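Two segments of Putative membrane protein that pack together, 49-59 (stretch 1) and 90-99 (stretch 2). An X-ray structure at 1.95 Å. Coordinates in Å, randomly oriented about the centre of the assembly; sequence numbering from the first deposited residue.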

ATOM      1  N   LEU B  49      -5.742 -10.541 -16.668  1.00 29.74           N
ATOM      2  CA  LEU B  49      -4.317 -10.638 -16.405  1.00 29.96           C
ATOM      3  C   LEU B  49      -3.979  -9.664 -15.291  1.00 30.10           C
ATOM      4  O   LEU B  49      -4.366  -8.491 -15.345  1.00 30.11           O
ATOM      5  CB  LEU B  49      -3.524 -10.278 -17.665  1.00 30.44           C
ATOM      6  CG  LEU B  49      -3.915 -11.092 -18.903  1.00 30.10           C
ATOM      7  CD1 LEU B  49      -3.318 -10.480 -20.164  1.00 32.06           C
ATOM      8  CD2 LEU B  49      -3.535 -12.601 -18.711  1.00 29.01           C
ATOM      9  N   ALA B  50      -3.268 -10.149 -14.277  1.00 29.46           N
ATOM     10  CA  ALA B  50      -2.864  -9.316 -13.145  1.00 29.76           C
ATOM     11  C   ALA B  50      -1.357  -9.399 -13.024  1.00 30.13           C
ATOM     12  O   ALA B  50      -0.808 -10.487 -13.004  1.00 32.23           O
ATOM     13  CB  ALA B  50      -3.555  -9.811 -11.828  1.00 28.08           C
ATOM     14  N   THR B  51      -0.676  -8.273 -12.908  1.00 29.98           N
ATOM     15  CA  THR B  51       0.757  -8.301 -12.738  1.00 29.65           C
ATOM     16  C   THR B  51       1.216  -7.827 -11.373  1.00 29.47           C
ATOM     17  O   THR B  51       0.514  -7.092 -10.668  1.00 28.23           O
ATOM     18  CB  THR B  51       1.501  -7.478 -13.843  1.00 29.80           C
ATOM     19  OG1 THR B  51       1.065  -6.120 -13.805  1.00 32.74           O
ATOM     20  CG2 THR B  51       1.332  -8.116 -15.250  1.00 31.10           C
ATOM     21  N   ARG B  52       2.416  -8.253 -11.002  1.00 29.27           N
ATOM     22  CA  ARG B  52       3.000  -7.891  -9.731  1.00 29.63           C
ATOM     23  C   ARG B  52       4.512  -7.914  -9.804  1.00 29.32           C
ATOM     24  O   ARG B  52       5.104  -8.868 -10.294  1.00 27.76           O
ATOM     25  CB  ARG B  52       2.559  -8.879  -8.653  1.00 29.58           C
ATOM     26  CG  ARG B  52       3.084  -8.577  -7.283  1.00 29.50           C
ATOM     27  CD  ARG B  52       2.556  -9.574  -6.240  1.00 29.10           C
ATOM     28  NE  ARG B  52       3.046  -9.259  -4.900  1.00 29.47           N
ATOM     29  CZ  ARG B  52       2.473  -9.635  -3.760  1.00 27.27           C
ATOM     30  NH1 ARG B  52       1.388 -10.397  -3.781  1.00 27.57           N
ATOM     31  NH2 ARG B  52       3.006  -9.271  -2.585  1.00 27.02           N
ATOM     32  N   ASN B  53       5.111  -6.868  -9.266  1.00 30.26           N
ATOM     33  CA  ASN B  53       6.553  -6.770  -9.145  1.00 31.30           C
ATOM     34  C   ASN B  53       7.009  -7.511  -7.902  1.00 31.08           C
ATOM     35  O   ASN B  53       6.510  -7.264  -6.797  1.00 31.40           O
ATOM     36  CB  ASN B  53       6.972  -5.314  -9.131  1.00 32.96           C
ATOM     37  CG  ASN B  53       7.046  -4.724 -10.531  1.00 37.81           C
ATOM     38  OD1 ASN B  53       8.142  -4.507 -11.064  1.00 46.23           O
ATOM     39  ND2 ASN B  53       5.892  -4.470 -11.140  1.00 42.82           N
ATOM     40  N   ILE B  54       7.913  -8.460  -8.092  1.00 30.05           N
ATOM     41  CA  ILE B  54       8.362  -9.355  -7.024  1.00 31.14           C
ATOM     42  C   ILE B  54       9.883  -9.382  -6.936  1.00 31.17           C
ATOM     43  O   ILE B  54      10.578  -9.456  -7.956  1.00 30.70           O
ATOM     44  CB  ILE B  54       7.799 -10.796  -7.238  1.00 31.20           C
ATOM     45  CG1 ILE B  54       6.267 -10.789  -7.070  1.00 32.55           C
ATOM     46  CG2 ILE B  54       8.429 -11.810  -6.252  1.00 30.51           C
ATOM     47  CD1 ILE B  54       5.611 -12.179  -7.406  1.00 33.02           C
ATOM     48  N   THR B  55      10.414  -9.297  -5.723  1.00 31.80           N
ATOM     49  CA  THR B  55      11.870  -9.275  -5.567  1.00 32.31           C
ATOM     50  C   THR B  55      12.455 -10.690  -5.506  1.00 32.67           C
ATOM     51  O   THR B  55      13.464 -10.963  -6.150  1.00 32.81           O
ATOM     52  CB  THR B  55      12.264  -8.432  -4.340  1.00 32.93           C
ATOM     53  OG1 THR B  55      11.851  -7.068  -4.571  1.00 34.93           O
ATOM     54  CG2 THR B  55      13.749  -8.495  -4.106  1.00 32.95           C
ATOM     55  N   ALA B  56      11.812 -11.592  -4.768  1.00 32.36           N
ATOM     56  CA  ALA B  56      12.366 -12.925  -4.521  1.00 32.41           C
ATOM     57  C   ALA B  56      11.302 -14.020  -4.498  1.00 32.42           C
ATOM     58  O   ALA B  56      10.262 -13.872  -3.860  1.00 31.13           O
ATOM     59  CB  ALA B  56      13.132 -12.941  -3.207  1.00 32.39           C
ATOM     60  N   ILE B  57      11.586 -15.126  -5.181  1.00 31.90           N
ATOM     61  CA  ILE B  57      10.769 -16.332  -5.064  1.00 32.69           C
ATOM     62  C   ILE B  57      11.737 -17.503  -4.867  1.00 33.13           C
ATOM     63  O   ILE B  57      12.581 -17.736  -5.730  1.00 31.85           O
ATOM     64  CB  ILE B  57       9.941 -16.610  -6.340  1.00 32.07           C
ATOM     65  CG1 ILE B  57       9.062 -15.400  -6.720  1.00 32.65           C
ATOM     66  CG2 ILE B  57       9.108 -17.869  -6.139  1.00 31.66           C
ATOM     67  CD1 ILE B  57       8.307 -15.561  -8.021  1.00 31.76           C
ATOM     68  N   PRO B  58      11.636 -18.218  -3.727  1.00 34.59           N
ATOM     69  CA  PRO B  58      12.462 -19.391  -3.498  1.00 35.64           C
ATOM     70  C   PRO B  58      12.446 -20.343  -4.689  1.00 36.41           C
ATOM     71  O   PRO B  58      11.377 -20.637  -5.215  1.00 37.16           O
ATOM     72  CB  PRO B  58      11.812 -20.038  -2.275  1.00 35.35           C
ATOM     73  CG  PRO B  58      11.244 -18.920  -1.531  1.00 35.64           C
ATOM     74  CD  PRO B  58      10.759 -17.955  -2.573  1.00 35.61           C
ATOM     75  N   GLY B  59      13.619 -20.811  -5.103  1.00 37.34           N
ATOM     76  CA  GLY B  59      13.728 -21.678  -6.272  1.00 38.41           C
ATOM     77  C   GLY B  59      13.982 -20.927  -7.568  1.00 39.10           C
ATOM     78  O   GLY B  59      14.541 -21.482  -8.493  1.00 39.93           O
ATOM     79  N   GLN B  90      -9.239  -5.140  -8.587  1.00 30.79           N
ATOM     80  CA  GLN B  90      -7.838  -5.327  -8.247  1.00 30.36           C
ATOM     81  C   GLN B  90      -7.695  -6.693  -7.624  1.00 29.84           C
ATOM     82  O   GLN B  90      -8.537  -7.077  -6.823  1.00 29.86           O
ATOM     83  CB  GLN B  90      -7.380  -4.241  -7.248  1.00 30.94           C
ATOM     84  CG  GLN B  90      -5.856  -4.238  -6.937  1.00 31.53           C
ATOM     85  CD  GLN B  90      -5.413  -5.267  -5.933  1.00 31.03           C
ATOM     86  OE1 GLN B  90      -4.249  -5.710  -5.966  1.00 36.86           O
ATOM     87  NE2 GLN B  90      -6.293  -5.671  -5.053  1.00 29.01           N
ATOM     88  N   ILE B  91      -6.642  -7.433  -7.995  1.00 28.99           N
ATOM     89  CA  ILE B  91      -6.361  -8.765  -7.427  1.00 30.30           C
ATOM     90  C   ILE B  91      -4.842  -8.924  -7.234  1.00 30.53           C
ATOM     91  O   ILE B  91      -4.089  -8.678  -8.178  1.00 30.12           O
ATOM     92  CB  ILE B  91      -6.861  -9.902  -8.379  1.00 30.53           C
ATOM     93  CG1 ILE B  91      -8.390  -9.864  -8.528  1.00 32.27           C
ATOM     94  CG2 ILE B  91      -6.400 -11.271  -7.884  1.00 29.46           C
ATOM     95  CD1 ILE B  91      -8.952 -10.859  -9.548  1.00 31.27           C
ATOM     96  N   SER B  92      -4.419  -9.304  -6.030  1.00 30.77           N
ATOM     97  CA  SER B  92      -3.000  -9.610  -5.736  1.00 31.49           C
ATOM     98  C   SER B  92      -2.699 -11.100  -5.830  1.00 30.82           C
ATOM     99  O   SER B  92      -3.179 -11.882  -4.988  1.00 31.18           O
ATOM    100  CB  SER B  92      -2.581  -9.157  -4.340  1.00 32.64           C
ATOM    101  OG  SER B  92      -2.757  -7.773  -4.205  1.00 35.60           O
ATOM    102  N   PRO B  93      -1.910 -11.492  -6.838  1.00 29.93           N
ATOM    103  CA  PRO B  93      -1.443 -12.876  -6.884  1.00 30.21           C
ATOM    104  C   PRO B  93      -0.195 -13.050  -6.020  1.00 29.14           C
ATOM    105  O   PRO B  93       0.592 -12.114  -5.895  1.00 28.21           O
ATOM    106  CB  PRO B  93      -1.117 -13.085  -8.358  1.00 30.72           C
ATOM    107  CG  PRO B  93      -0.706 -11.714  -8.862  1.00 29.87           C
ATOM    108  CD  PRO B  93      -1.383 -10.694  -7.975  1.00 31.22           C
ATOM    109  N   MET B  94      -0.032 -14.222  -5.429  1.00 28.06           N
ATOM    110  CA  MET B  94       1.204 -14.583  -4.722  1.00 29.08           C
ATOM    111  C   MET B  94       1.677 -15.962  -5.164  1.00 29.42           C
ATOM    112  O   MET B  94       0.862 -16.858  -5.377  1.00 29.96           O
ATOM    113  CB  MET B  94       0.996 -14.580  -3.190  1.00 28.77           C
ATOM    114  CG  MET B  94      -0.020 -15.578  -2.648  1.00 31.28           C
ATOM    115  SD  MET B  94       0.051 -15.831  -0.807  1.00 26.28           S
ATOM    116  CE  MET B  94       1.552 -16.783  -0.617  1.00 34.11           C
ATOM    117  N   PRO B  95       3.002 -16.147  -5.299  1.00 29.96           N
ATOM    118  CA  PRO B  95       3.539 -17.467  -5.558  1.00 30.53           C
ATOM    119  C   PRO B  95       3.332 -18.410  -4.384  1.00 30.92           C
ATOM    120  O   PRO B  95       3.570 -18.020  -3.236  1.00 30.64           O
ATOM    121  CB  PRO B  95       5.034 -17.236  -5.766  1.00 30.58           C
ATOM    122  CG  PRO B  95       5.288 -15.831  -5.476  1.00 31.00           C
ATOM    123  CD  PRO B  95       4.028 -15.103  -5.217  1.00 30.17           C
ATOM    124  N   ILE B  96       2.916 -19.646  -4.662  1.00 32.03           N
ATOM    125  CA  ILE B  96       2.702 -20.608  -3.558  1.00 33.21           C
ATOM    126  C   ILE B  96       4.040 -20.977  -2.900  1.00 32.57           C
ATOM    127  O   ILE B  96       4.076 -21.332  -1.718  1.00 33.33           O
ATOM    128  CB  ILE B  96       1.863 -21.874  -3.930  1.00 33.49           C
ATOM    129  CG1 ILE B  96       2.626 -22.844  -4.804  1.00 35.28           C
ATOM    130  CG2 ILE B  96       0.551 -21.517  -4.584  1.00 35.01           C
ATOM    131  CD1 ILE B  96       1.933 -24.237  -4.868  1.00 36.59           C
ATOM    132  N   ALA B  97       5.131 -20.823  -3.642  1.00 32.24           N
ATOM    133  CA  ALA B  97       6.481 -21.009  -3.104  1.00 32.31           C
ATOM    134  C   ALA B  97       6.814 -20.117  -1.884  1.00 32.75           C
ATOM    135  O   ALA B  97       7.809 -20.386  -1.218  1.00 33.55           O
ATOM    136  CB  ALA B  97       7.514 -20.813  -4.182  1.00 31.65           C
ATOM    137  N   TRP B  98       6.036 -19.067  -1.614  1.00 31.83           N
ATOM    138  CA  TRP B  98       6.243 -18.246  -0.411  1.00 33.44           C
ATOM    139  C   TRP B  98       5.666 -18.944   0.824  1.00 34.10           C
ATOM    140  O   TRP B  98       6.064 -18.650   1.947  1.00 33.62           O
ATOM    141  CB  TRP B  98       5.565 -16.886  -0.527  1.00 31.22           C
ATOM    142  CG  TRP B  98       6.204 -15.899  -1.471  1.00 30.89           C
ATOM    143  CD1 TRP B  98       7.419 -16.001  -2.088  1.00 30.01           C
ATOM    144  CD2 TRP B  98       5.662 -14.634  -1.851  1.00 29.92           C
ATOM    145  NE1 TRP B  98       7.656 -14.878  -2.862  1.00 30.20           N
ATOM    146  CE2 TRP B  98       6.589 -14.025  -2.737  1.00 30.30           C
ATOM    147  CE3 TRP B  98       4.466 -13.969  -1.563  1.00 29.84           C
ATOM    148  CZ2 TRP B  98       6.354 -12.772  -3.321  1.00 30.44           C
ATOM    149  CZ3 TRP B  98       4.233 -12.743  -2.144  1.00 30.27           C
ATOM    150  CH2 TRP B  98       5.166 -12.158  -3.025  1.00 30.54           C
ATOM    151  N   ALA B  99       4.724 -19.857   0.583  1.00 36.60           N
ATOM    152  CA  ALA B  99       4.020 -20.613   1.626  1.00 38.28           C
ATOM    153  C   ALA B  99       4.566 -22.021   1.896  1.00 40.23           C
ATOM    154  O   ALA B  99       4.348 -22.546   2.994  1.00 41.37           O
ATOM    155  CB  ALA B  99       2.548 -20.713   1.272  1.00 38.19           C
TER
HETATM  156  O   HOH W   1      -2.086  -7.037  -9.905  1.00 39.57           O

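The two stretches meet through side chains rather than paired backbones, an apolar contact of isoleucines, prolines, alanines and a tryptophan, pinned by two hydrogen bonds that each run from a side-chain nitrogen to a main-chain carbonyl. Strands 49-54 and 90-95 run at 58° to each other with their axes 6.9 Å apart at closest approach, and no backbone-to-backbone hydrogen bond links the stretches. Together they bury 540 Å² of surface.

At the start of the contact Ala50 points its CB toward the second strand, where it lies 3.9 Å from Ile91 O; the small methyl fits between the strands, where Ala50 CA and Ile91 CA are 6.7 Å apart. Nearby, the O of a water lies 2.7 Å from Thr51 O and 3.1 Å from Ile91 O, within hydrogen-bonding distance of both. Thr51 itself turns its side chain away, as expected from the alternation along a strand, while Ala50, Arg52 and Ile54 all face the partner.

Arg52 makes the first of the direct polar links. Its chi1, chi2 and chi3 are all t, so the chain is fully extended and carries the guanidinium across the second strand, past Pro93, to which the closest side-chain approach is 4.3 Å from Arg52 CB to Pro93 CG. At the far end Arg52 NH1 donates to Pro93 O at 2.8 Å, with an N-H...O angle of 149° and the carbonyl oxygen near the guanidinium plane. Trp98 CH2 lies over one face of the guanidinium, 3.6 Å from Arg52 NH2. The aliphatic part of the arginine can thus pack against apolar neighbours while its charged end finds a carbonyl; both terminal nitrogens also have hydrogen-bond partners elsewhere in the structure.

The second link comes from Trp98, whose indole NE1 donates to Ala56 O at 3.0 Å and 155°. Its CA-to-CB bond points sideways, but with chi1 m the ring reaches nearer the first stretch and presents its edge. Along that edge, Ile54 CG2 packs 3.7 Å from Trp98 CZ2, and Pro58 CD lies 3.9 Å from Trp98 CD1. A large aromatic with one polar N-H suits this position: it covers apolar neighbours and also satisfies a loop carbonyl.

Ile54 and Ile57, both with chi1 m and chi2 t, bring their terminal methyls to the same proline: Ile54 CD1 is 4.0 Å from Pro95 CD, and Ile57 CD1 is 4.0 Å from Pro95 CG. A proline ring offers a compact apolar surface, and its nitrogen has no hydrogen to satisfy in this buried setting.

Beyond the strand, the 3-10 segment 96-98, with Trp98 N donating to Pro95 O at 3.1 Å, places Ala97 and Trp98 against the loop. Ala97 points its CB toward the first stretch, 3.9 Å from Ile57 CG2, whereas Ile96 faces away. Pro58 closes this end, its CG 3.7 Å from Ala97 O.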